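PDB 2Q0V: ubiquitin-conjugating enzyme E2, putative from Plasmodium falciparum, which probably takes part in transferring ubiquitin to proteins and resembles the UBE2V-type variants of the E2 conjugating enzymes. Local coordinates for residues 54-59 with 75-80; 95-100 with 144-149; 62-67 with 135-140. All coordinates share one frame; numbering follows the deposited sequence.

Contact 1 of 3, residues 54-59 with 75-80; sequences LSNWSC and SLTIFC
W57 CG and C80 SG both stand beside their own backbone N, anti to the carbonyl carbon (chi1 -61° and -54°), and this brings C80 SG to 3.9 Å from W57 NE1. The sulfur approaches the five-membered ring obliquely, 4.6 Å from its centroid and 49° off the normal, a cysteine sulfur-aromatic contact. The indole N-H is spent on L54 O, with NE1 3.0 Å away in a bent bond from above the carbonyl plane, so the ring is tied back to the loop that leads into its own strand. Further along the same face, C59 SG rests on I78 CG1 at 4.0 Å and is about equally close to the methyl CD1.

The backbones pair antiparallel. W57 with I78 and C59 with L76 are hydrogen-bonded pairs, each joined by two backbone bonds; W57 N to I78 O measures 2.8 Å. One more bond, C80 N to S55 O at 2.6 Å, carries the pairing just past the strand ends. The non-hydrogen-bonded pairs, N56 with F79 and S58 with T77, send their side chains to the other face. There T77 CG2 lies 3.5 Å from N56 ND2, while its OG1 is bonded to D94. At the strand end S55 CB comes obliquely to the F79 ring, 3.7 Å from CE1.

These are the two central strands of the E2 sheet, forming the hairpin 56-62/73-79. Helix 125-135 covers the apolar face, with I125 on W57 and I78, L129 on C59 and L132 on L76. Helix 22-34 reaches W57 and C80 through L26, and strands 42-46 and 90-93 flank the pair, F44 touching W57 and V91 touching L76.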
loop_
_atom_site.group_PDB
_atom_site.type_symbol
_atom_site.label_atom_id
_atom_site.label_comp_id
_atom_site.label_asym_id
_atom_site.label_seq_id
_atom_site.Cartn_x
_atom_site.Cartn_y
_atom_site.Cartn_z
ATOM N N LEU A 54 -15.607 -3.632 -0.335
ATOM C CA LEU A 54 -14.255 -3.550 -0.946
ATOM C C LEU A 54 -13.265 -2.694 -0.139
ATOM O O LEU A 54 -12.534 -1.881 -0.686
ATOM C CB LEU A 54 -14.320 -3.053 -2.395
ATOM C CG LEU A 54 -15.326 -3.653 -3.384
ATOM C CD1 LEU A 54 -16.340 -2.591 -3.819
ATOM C CD2 LEU A 54 -14.577 -4.175 -4.589
ATOM N N SER A 55 -13.255 -2.896 1.170
ATOM C CA SER A 55 -12.532 -2.025 2.064
ATOM C C SER A 55 -11.133 -2.523 2.433
ATOM O O SER A 55 -10.239 -1.716 2.644
ATOM C CB SER A 55 -13.347 -1.779 3.341
ATOM O OG SER A 55 -14.571 -1.147 3.043
ATOM N N ASN A 56 -10.977 -3.834 2.539
ATOM C CA ASN A 56 -9.746 -4.471 3.021
ATOM C C ASN A 56 -8.929 -5.131 1.902
ATOM O O ASN A 56 -9.431 -6.006 1.180
ATOM C CB ASN A 56 -10.070 -5.516 4.096
ATOM C CG ASN A 56 -9.808 -4.998 5.519
ATOM O OD1 ASN A 56 -10.698 -4.393 6.167
ATOM N ND2 ASN A 56 -8.575 -5.234 6.018
ATOM N N TRP A 57 -7.672 -4.728 1.777
ATOM C CA TRP A 57 -6.852 -5.189 0.658
ATOM C C TRP A 57 -5.614 -5.886 1.124
ATOM O O TRP A 57 -4.887 -5.357 1.964
ATOM C CB TRP A 57 -6.478 -4.028 -0.284
ATOM C CG TRP A 57 -7.692 -3.354 -0.904
ATOM C CD1 TRP A 57 -8.629 -2.591 -0.255
ATOM C CD2 TRP A 57 -8.088 -3.382 -2.276
ATOM N NE1 TRP A 57 -9.581 -2.151 -1.138
ATOM C CE2 TRP A 57 -9.275 -2.615 -2.385
ATOM C CE3 TRP A 57 -7.554 -3.968 -3.427
ATOM C CZ2 TRP A 57 -9.953 -2.443 -3.604
ATOM C CZ3 TRP A 57 -8.215 -3.793 -4.629
ATOM C CH2 TRP A 57 -9.403 -3.025 -4.711
ATOM N N SER A 58 -5.385 -7.069 0.562
ATOM C CA SER A 58 -4.120 -7.775 0.681
ATOM C C SER A 58 -3.135 -7.343 -0.415
ATOM O O SER A 58 -3.441 -7.434 -1.603
ATOM C CB SER A 58 -4.341 -9.279 0.602
ATOM O OG SER A 58 -4.916 -9.723 1.807
ATOM N N CYS A 59 -1.952 -6.905 0.018
ATOM C CA CYS A 59 -0.931 -6.309 -0.841
ATOM C C CYS A 59 0.451 -6.938 -0.667
ATOM O O CYS A 59 0.788 -7.446 0.402
ATOM C CB CYS A 59 -0.851 -4.811 -0.575
ATOM S SG CYS A 59 -2.448 -3.965 -0.688
ATOM N N SER A 75 4.397 -8.523 2.987
ATOM C CA SER A 75 2.935 -8.583 2.969
ATOM C C SER A 75 2.331 -7.427 3.775
ATOM O O SER A 75 2.824 -7.083 4.863
ATOM C CB SER A 75 2.425 -9.901 3.564
ATOM O OG SER A 75 2.541 -10.966 2.635
ATOM N N LEU A 76 1.265 -6.832 3.239
ATOM C CA LEU A 76 0.628 -5.767 3.934
ATOM C C LEU A 76 -0.859 -5.684 3.685
ATOM O O LEU A 76 -1.384 -6.367 2.823
ATOM C CB LEU A 76 1.360 -4.431 3.750
ATOM C CG LEU A 76 1.894 -3.738 2.509
ATOM C CD1 LEU A 76 2.504 -2.454 3.018
ATOM C CD2 LEU A 76 2.925 -4.537 1.708
ATOM N N THR A 77 -1.531 -4.904 4.523
ATOM C CA THR A 77 -2.974 -4.816 4.536
ATOM C C THR A 77 -3.330 -3.342 4.428
ATOM O O THR A 77 -2.833 -2.529 5.191
ATOM C CB THR A 77 -3.551 -5.475 5.846
ATOM O OG1 THR A 77 -3.233 -6.870 5.840
ATOM C CG2 THR A 77 -5.052 -5.335 5.951
ATOM N N ILE A 78 -4.154 -3.003 3.445
ATOM C CA ILE A 78 -4.657 -1.625 3.281
ATOM C C ILE A 78 -6.169 -1.596 3.564
ATOM O O ILE A 78 -6.925 -2.392 3.051
ATOM C CB ILE A 78 -4.257 -1.022 1.880
ATOM C CG1 ILE A 78 -2.733 -0.873 1.826
ATOM C CG2 ILE A 78 -4.916 0.323 1.643
ATOM C CD1 ILE A 78 -2.165 -0.157 0.601
ATOM N N PHE A 79 -6.603 -0.699 4.422
ATOM C CA PHE A 79 -8.009 -0.636 4.730
ATOM C C PHE A 79 -8.576 0.684 4.291
ATOM O O PHE A 79 -8.163 1.718 4.811
ATOM C CB PHE A 79 -8.257 -0.802 6.237
ATOM C CG PHE A 79 -9.708 -0.598 6.617
ATOM C CD1 PHE A 79 -10.632 -1.619 6.418
ATOM C CD2 PHE A 79 -10.149 0.629 7.110
ATOM C CE1 PHE A 79 -11.966 -1.433 6.719
ATOM C CE2 PHE A 79 -11.501 0.828 7.417
ATOM C CZ PHE A 79 -12.407 -0.204 7.222
ATOM N N CYS A 80 -9.528 0.655 3.365
ATOM C CA CYS A 80 -10.191 1.885 2.891
ATOM C C CYS A 80 -11.534 2.105 3.601
ATOM O O CYS A 80 -12.495 1.391 3.312
ATOM C CB CYS A 80 -10.437 1.815 1.374
ATOM S SG CYS A 80 -8.976 1.451 0.328
#

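Contact 2 of 3, residues 95-100 with 144-149; sequences TKIEMS and LPQPNE
Q146 meets E98 with both ends of its amide, binding the backbone N-H and the C=O of this one residue. E98 N donates to Q146 OE1 at 3.2 Å in a nearly straight bond (169°), tilted somewhat from the plane of the side-chain carbonyl. Q146 NE2 answers by donating to E98 O, also at 3.2 Å and 173°; here E98 O lies in the amide plane and is approached on a lone pair. The second N-H of NE2 goes to L144 O in its own segment at 3.0 Å, from above that carbonyl plane. Three bonds therefore fix the amide's rotation and settle which end is oxygen.

Apolar atoms pack beside this amide. P147 CG lies 3.8 Å from K96 CB, while P147 CD meets E98 CG. L144 CD1 lies 3.7 Å from E98 O. Farther on, a water donates to N148 O at 3.2 Å and, weakly, to K96 O. P147 O is taken by R72, and S100 N by the side chain of N141.

By pairing with both N-H and C=O of E98, the amide does what a neighbouring strand's backbone would; the loops run roughly antiparallel. No long helix follows 125-135 in the modelled chain, consistent with UBE2V-type variants, which lack the C-terminal helices of canonical E2 enzymes; an extended tail packs on the loop that follows strand 90-93 instead.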
loop_
_atom_site.group_PDB
_atom_site.type_symbol
_atom_site.label_atom_id
_atom_site.label_comp_id
_atom_site.label_asym_id
_atom_site.label_seq_id
_atom_site.Cartn_x
_atom_site.Cartn_y
_atom_site.Cartn_z
ATOM N N THR A 95 4.296 -8.362 7.358
ATOM C CA THR A 95 5.708 -8.731 7.388
ATOM C C THR A 95 6.504 -7.645 8.095
ATOM O O THR A 95 6.280 -6.430 7.870
ATOM C CB THR A 95 6.293 -8.946 5.978
ATOM O OG1 THR A 95 5.431 -9.793 5.219
ATOM C CG2 THR A 95 7.646 -9.608 6.041
ATOM N N LYS A 96 7.421 -8.094 8.957
ATOM C CA LYS A 96 8.237 -7.220 9.770
ATOM C C LYS A 96 9.195 -6.430 8.915
ATOM O O LYS A 96 9.850 -6.976 8.034
ATOM C CB LYS A 96 9.010 -8.009 10.819
ATOM C CG LYS A 96 8.171 -8.391 12.029
ATOM C CD LYS A 96 8.990 -8.385 13.321
ATOM C CE LYS A 96 8.291 -9.211 14.404
ATOM N NZ LYS A 96 8.432 -8.619 15.792
ATOM N N ILE A 97 9.293 -5.139 9.207
ATOM C CA ILE A 97 10.164 -4.261 8.474
ATOM C C ILE A 97 10.688 -3.167 9.409
ATOM O O ILE A 97 10.049 -2.815 10.410
ATOM C CB ILE A 97 9.420 -3.695 7.210
ATOM C CG1 ILE A 97 10.407 -3.143 6.172
ATOM C CG2 ILE A 97 8.297 -2.720 7.595
ATOM C CD1 ILE A 97 9.741 -2.658 4.902
ATOM N N GLU A 98 11.870 -2.660 9.108
ATOM C CA GLU A 98 12.359 -1.444 9.770
ATOM C C GLU A 98 12.477 -0.369 8.723
ATOM O O GLU A 98 13.299 -0.470 7.801
ATOM C CB GLU A 98 13.697 -1.673 10.487
ATOM C CG GLU A 98 13.564 -2.616 11.671
ATOM C CD GLU A 98 13.080 -1.926 12.936
ATOM O OE1 GLU A 98 13.606 -0.830 13.255
ATOM O OE2 GLU A 98 12.185 -2.480 13.615
ATOM N N MET A 99 11.602 0.626 8.841
ATOM C CA MET A 99 11.623 1.809 7.969
ATOM C C MET A 99 11.239 3.018 8.792
ATOM O O MET A 99 10.379 2.924 9.673
ATOM C CB MET A 99 10.631 1.668 6.817
ATOM C CG MET A 99 11.099 0.827 5.672
ATOM S SD MET A 99 10.336 1.252 4.083
ATOM C CE MET A 99 8.624 1.064 4.466
ATOM N N SER A 100 11.829 4.169 8.495
ATOM C CA SER A 100 11.491 5.387 9.250
ATOM C C SER A 100 9.994 5.783 9.255
ATOM O O SER A 100 9.561 6.510 10.144
ATOM C CB SER A 100 12.389 6.556 8.838
ATOM O OG SER A 100 12.031 7.032 7.541
ATOM N N LEU A 144 19.490 0.215 6.795
ATOM C CA LEU A 144 18.930 -0.072 8.112
ATOM C C LEU A 144 18.922 -1.591 8.390
ATOM O O LEU A 144 18.470 -2.372 7.543
ATOM C CB LEU A 144 17.516 0.495 8.191
ATOM C CG LEU A 144 17.145 1.499 9.278
ATOM C CD1 LEU A 144 15.745 2.033 8.950
ATOM C CD2 LEU A 144 17.179 0.900 10.683
ATOM N N PRO A 145 19.459 -2.019 9.549
ATOM C CA PRO A 145 19.394 -3.455 9.924
ATOM C C PRO A 145 17.956 -4.001 10.081
ATOM O O PRO A 145 17.150 -3.439 10.827
ATOM C CB PRO A 145 20.161 -3.509 11.262
ATOM C CG PRO A 145 21.040 -2.255 11.252
ATOM C CD PRO A 145 20.205 -1.220 10.550
ATOM N N GLN A 146 17.675 -5.109 9.395
ATOM C CA GLN A 146 16.327 -5.658 9.258
ATOM C C GLN A 146 16.028 -6.861 10.162
ATOM O O GLN A 146 16.939 -7.623 10.500
ATOM C CB GLN A 146 16.097 -6.080 7.804
ATOM C CG GLN A 146 16.133 -4.940 6.792
ATOM C CD GLN A 146 15.087 -3.891 7.080
ATOM O OE1 GLN A 146 13.908 -4.213 7.267
ATOM N NE2 GLN A 146 15.514 -2.634 7.160
ATOM N N PRO A 147 14.735 -7.063 10.524
ATOM C CA PRO A 147 14.335 -8.329 11.163
ATOM C C PRO A 147 14.688 -9.535 10.269
ATOM O O PRO A 147 15.045 -9.347 9.097
ATOM C CB PRO A 147 12.812 -8.192 11.293
ATOM C CG PRO A 147 12.544 -6.726 11.214
ATOM C CD PRO A 147 13.595 -6.141 10.353
ATOM N N ASN A 148 14.607 -10.755 10.802
ATOM C CA ASN A 148 14.813 -11.946 9.962
ATOM C C ASN A 148 13.739 -12.036 8.885
ATOM O O ASN A 148 12.594 -11.630 9.111
ATOM C CB ASN A 148 14.847 -13.237 10.792
ATOM C CG ASN A 148 16.075 -13.328 11.697
ATOM O OD1 ASN A 148 17.206 -13.037 11.283
ATOM N ND2 ASN A 148 15.852 -13.736 12.944
ATOM N N GLU A 149 14.119 -12.567 7.726
ATOM C CA GLU A 149 13.217 -12.655 6.578
ATOM C C GLU A 149 11.994 -13.526 6.856
ATOM O O GLU A 149 12.106 -14.602 7.433
ATOM C CB GLU A 149 13.958 -13.130 5.309
ATOM C CG GLU A 149 13.032 -13.598 4.183
ATOM C CD GLU A 149 13.700 -13.628 2.817
ATOM O OE1 GLU A 149 14.946 -13.722 2.762
ATOM O OE2 GLU A 149 12.974 -13.556 1.788
HETATM O O HOH W 1 11.262 -9.740 6.865
#

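Contact 3 of 3, residues 62-67 with 135-140; sequences FGQPGT and EMLSSA
Two turns meet here, a type II beta turn from Q64 to T67 and a type I turn from E135 to S138, with the CA atoms of Q64 and M136 6.3 Å apart. M136 does most of the touching. Its chain stays extended beyond CG (chi2 166°, chi3 171°) and lies along the backbone of 63-64, where SD comes within 3.6 Å of Q64 N and 3.9 Å of G63 CA. Nearer its root, M136 CB packs on Q64 CB at 3.8 Å.

In the E2 fold this is where the loop between strands 56-62 and 73-79 meets the chain leaving helix 125-135, the helix that packs across the sheet. F69 of that loop and Y74 of the second strand also touch M136, and R133 of the helix bonds to F62 O.

T67 lays its methyl CG2 3.8 Å from M136 O; the placement of the nearby L137 methyl CD2 is doubtful. On the second turn, E135 O accepts from S138 N at 3.2 Å and from S138 OG at 3.1 Å, both arriving at the same face of the carbonyl, and the side chain of N141 donates to it as well.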
loop_
_atom_site.group_PDB
_atom_site.type_symbol
_atom_site.label_atom_id
_atom_site.label_comp_id
_atom_site.label_asym_id
_atom_site.label_seq_id
_atom_site.Cartn_x
_atom_site.Cartn_y
_atom_site.Cartn_z
ATOM N N PHE A 62 7.636 -6.194 -3.368
ATOM C CA PHE A 62 9.008 -6.676 -3.537
ATOM C C PHE A 62 10.043 -5.658 -3.027
ATOM O O PHE A 62 9.978 -4.464 -3.341
ATOM C CB PHE A 62 9.259 -7.018 -4.993
ATOM C CG PHE A 62 10.636 -7.564 -5.277
ATOM C CD1 PHE A 62 11.405 -7.031 -6.315
ATOM C CD2 PHE A 62 11.167 -8.624 -4.527
ATOM C CE1 PHE A 62 12.712 -7.547 -6.599
ATOM C CE2 PHE A 62 12.445 -9.136 -4.800
ATOM C CZ PHE A 62 13.221 -8.598 -5.840
ATOM N N GLY A 63 10.972 -6.135 -2.207
ATOM C CA GLY A 63 12.094 -5.327 -1.742
ATOM C C GLY A 63 12.901 -4.720 -2.869
ATOM O O GLY A 63 12.944 -5.220 -3.986
ATOM N N GLN A 64 13.548 -3.614 -2.573
ATOM C CA GLN A 64 14.250 -2.856 -3.592
ATOM C C GLN A 64 15.689 -3.440 -3.834
ATOM O O GLN A 64 16.467 -3.613 -2.874
ATOM C CB GLN A 64 14.225 -1.378 -3.140
ATOM C CG GLN A 64 14.365 -0.296 -4.181
ATOM C CD GLN A 64 13.393 -0.309 -5.342
ATOM O OE1 GLN A 64 12.316 0.289 -5.286
ATOM N NE2 GLN A 64 13.832 -0.867 -6.452
ATOM N N PRO A 65 16.023 -3.810 -5.092
ATOM C CA PRO A 65 17.409 -4.272 -5.344
ATOM C C PRO A 65 18.479 -3.261 -4.898
ATOM O O PRO A 65 18.369 -2.034 -5.170
ATOM C CB PRO A 65 17.467 -4.480 -6.858
ATOM C CG PRO A 65 16.011 -4.576 -7.318
ATOM C CD PRO A 65 15.168 -3.862 -6.297
ATOM N N GLY A 66 19.480 -3.781 -4.185
ATOM C CA GLY A 66 20.636 -3.007 -3.756
ATOM C C GLY A 66 20.481 -2.420 -2.370
ATOM O O GLY A 66 21.160 -1.448 -2.026
ATOM N N THR A 67 19.598 -2.999 -1.562
ATOM C CA THR A 67 19.263 -2.413 -0.268
ATOM C C THR A 67 19.161 -3.560 0.712
ATOM O O THR A 67 19.189 -4.724 0.303
ATOM C CB THR A 67 17.907 -1.623 -0.342
ATOM O OG1 THR A 67 16.842 -2.510 -0.720
ATOM C CG2 THR A 67 17.984 -0.524 -1.377
ATOM N N GLU A 135 10.562 4.554 -0.707
ATOM C CA GLU A 135 11.113 4.792 0.609
ATOM C C GLU A 135 12.268 3.867 0.977
ATOM O O GLU A 135 13.099 4.249 1.790
ATOM C CB GLU A 135 10.025 4.646 1.673
ATOM C CG GLU A 135 9.151 5.868 1.791
ATOM C CD GLU A 135 9.931 7.139 2.028
ATOM O OE1 GLU A 135 10.492 7.301 3.148
ATOM O OE2 GLU A 135 9.971 7.983 1.092
ATOM N N MET A 136 12.283 2.656 0.415
ATOM C CA MET A 136 13.325 1.674 0.676
ATOM C C MET A 136 14.657 2.132 0.110
ATOM O O MET A 136 15.699 1.753 0.634
ATOM C CB MET A 136 12.975 0.328 0.057
ATOM C CG MET A 136 11.917 -0.443 0.773
ATOM S SD MET A 136 11.416 -1.727 -0.338
ATOM C CE MET A 136 10.388 -2.646 0.835
ATOM N N LEU A 137 14.600 2.948 -0.952
ATOM C CA LEU A 137 15.789 3.528 -1.593
ATOM C C LEU A 137 16.390 4.691 -0.836
ATOM O O LEU A 137 17.493 5.121 -1.157
ATOM C CB LEU A 137 15.500 3.990 -3.024
ATOM C CG LEU A 137 15.186 2.920 -4.055
ATOM C CD1 LEU A 137 14.839 3.587 -5.351
ATOM C CD2 LEU A 137 16.338 1.930 -4.221
ATOM N N SER A 138 15.706 5.217 0.168
ATOM C CA SER A 138 16.240 6.423 0.808
ATOM C C SER A 138 17.386 6.058 1.733
ATOM O O SER A 138 17.522 4.889 2.098
ATOM C CB SER A 138 15.161 7.196 1.560
ATOM O OG SER A 138 14.887 6.567 2.783
ATOM N N SER A 139 18.178 7.060 2.136
ATOM C CA SER A 139 19.396 6.842 2.911
ATOM C C SER A 139 19.120 6.620 4.399
ATOM O O SER A 139 19.948 6.030 5.125
ATOM C CB SER A 139 20.388 7.996 2.696
ATOM O OG SER A 139 20.914 7.943 1.362
ATOM N N ALA A 140 17.962 7.091 4.857
ATOM C CA ALA A 140 17.507 6.781 6.208
ATOM C C ALA A 140 17.030 5.314 6.345
ATOM O O ALA A 140 16.880 4.820 7.470
ATOM C CB ALA A 140 16.422 7.738 6.621
#

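Overall arrangement
From the N terminus, contact 1 comes first: strand 56-62 leads into a loop and returns as 73-79, closing a hairpin at the middle of the sheet. Residues 62-67, at the strand's end and in that loop, open contact 3, which closes only after helix 125-135, so contacts 1 and 3 cross. Contact 2 starts later, at 95-100 beyond strand 90-93, and ends in the tail at 144-149; it follows contact 1 in series but crosses contact 3. T95 OG1 probably bonds to S75 N, linking contacts 1 and 2, while M99 and I97 pack on M136 between contacts 2 and 3. Together they tie sheet, hairpin loop, helix exit and C-terminal tail.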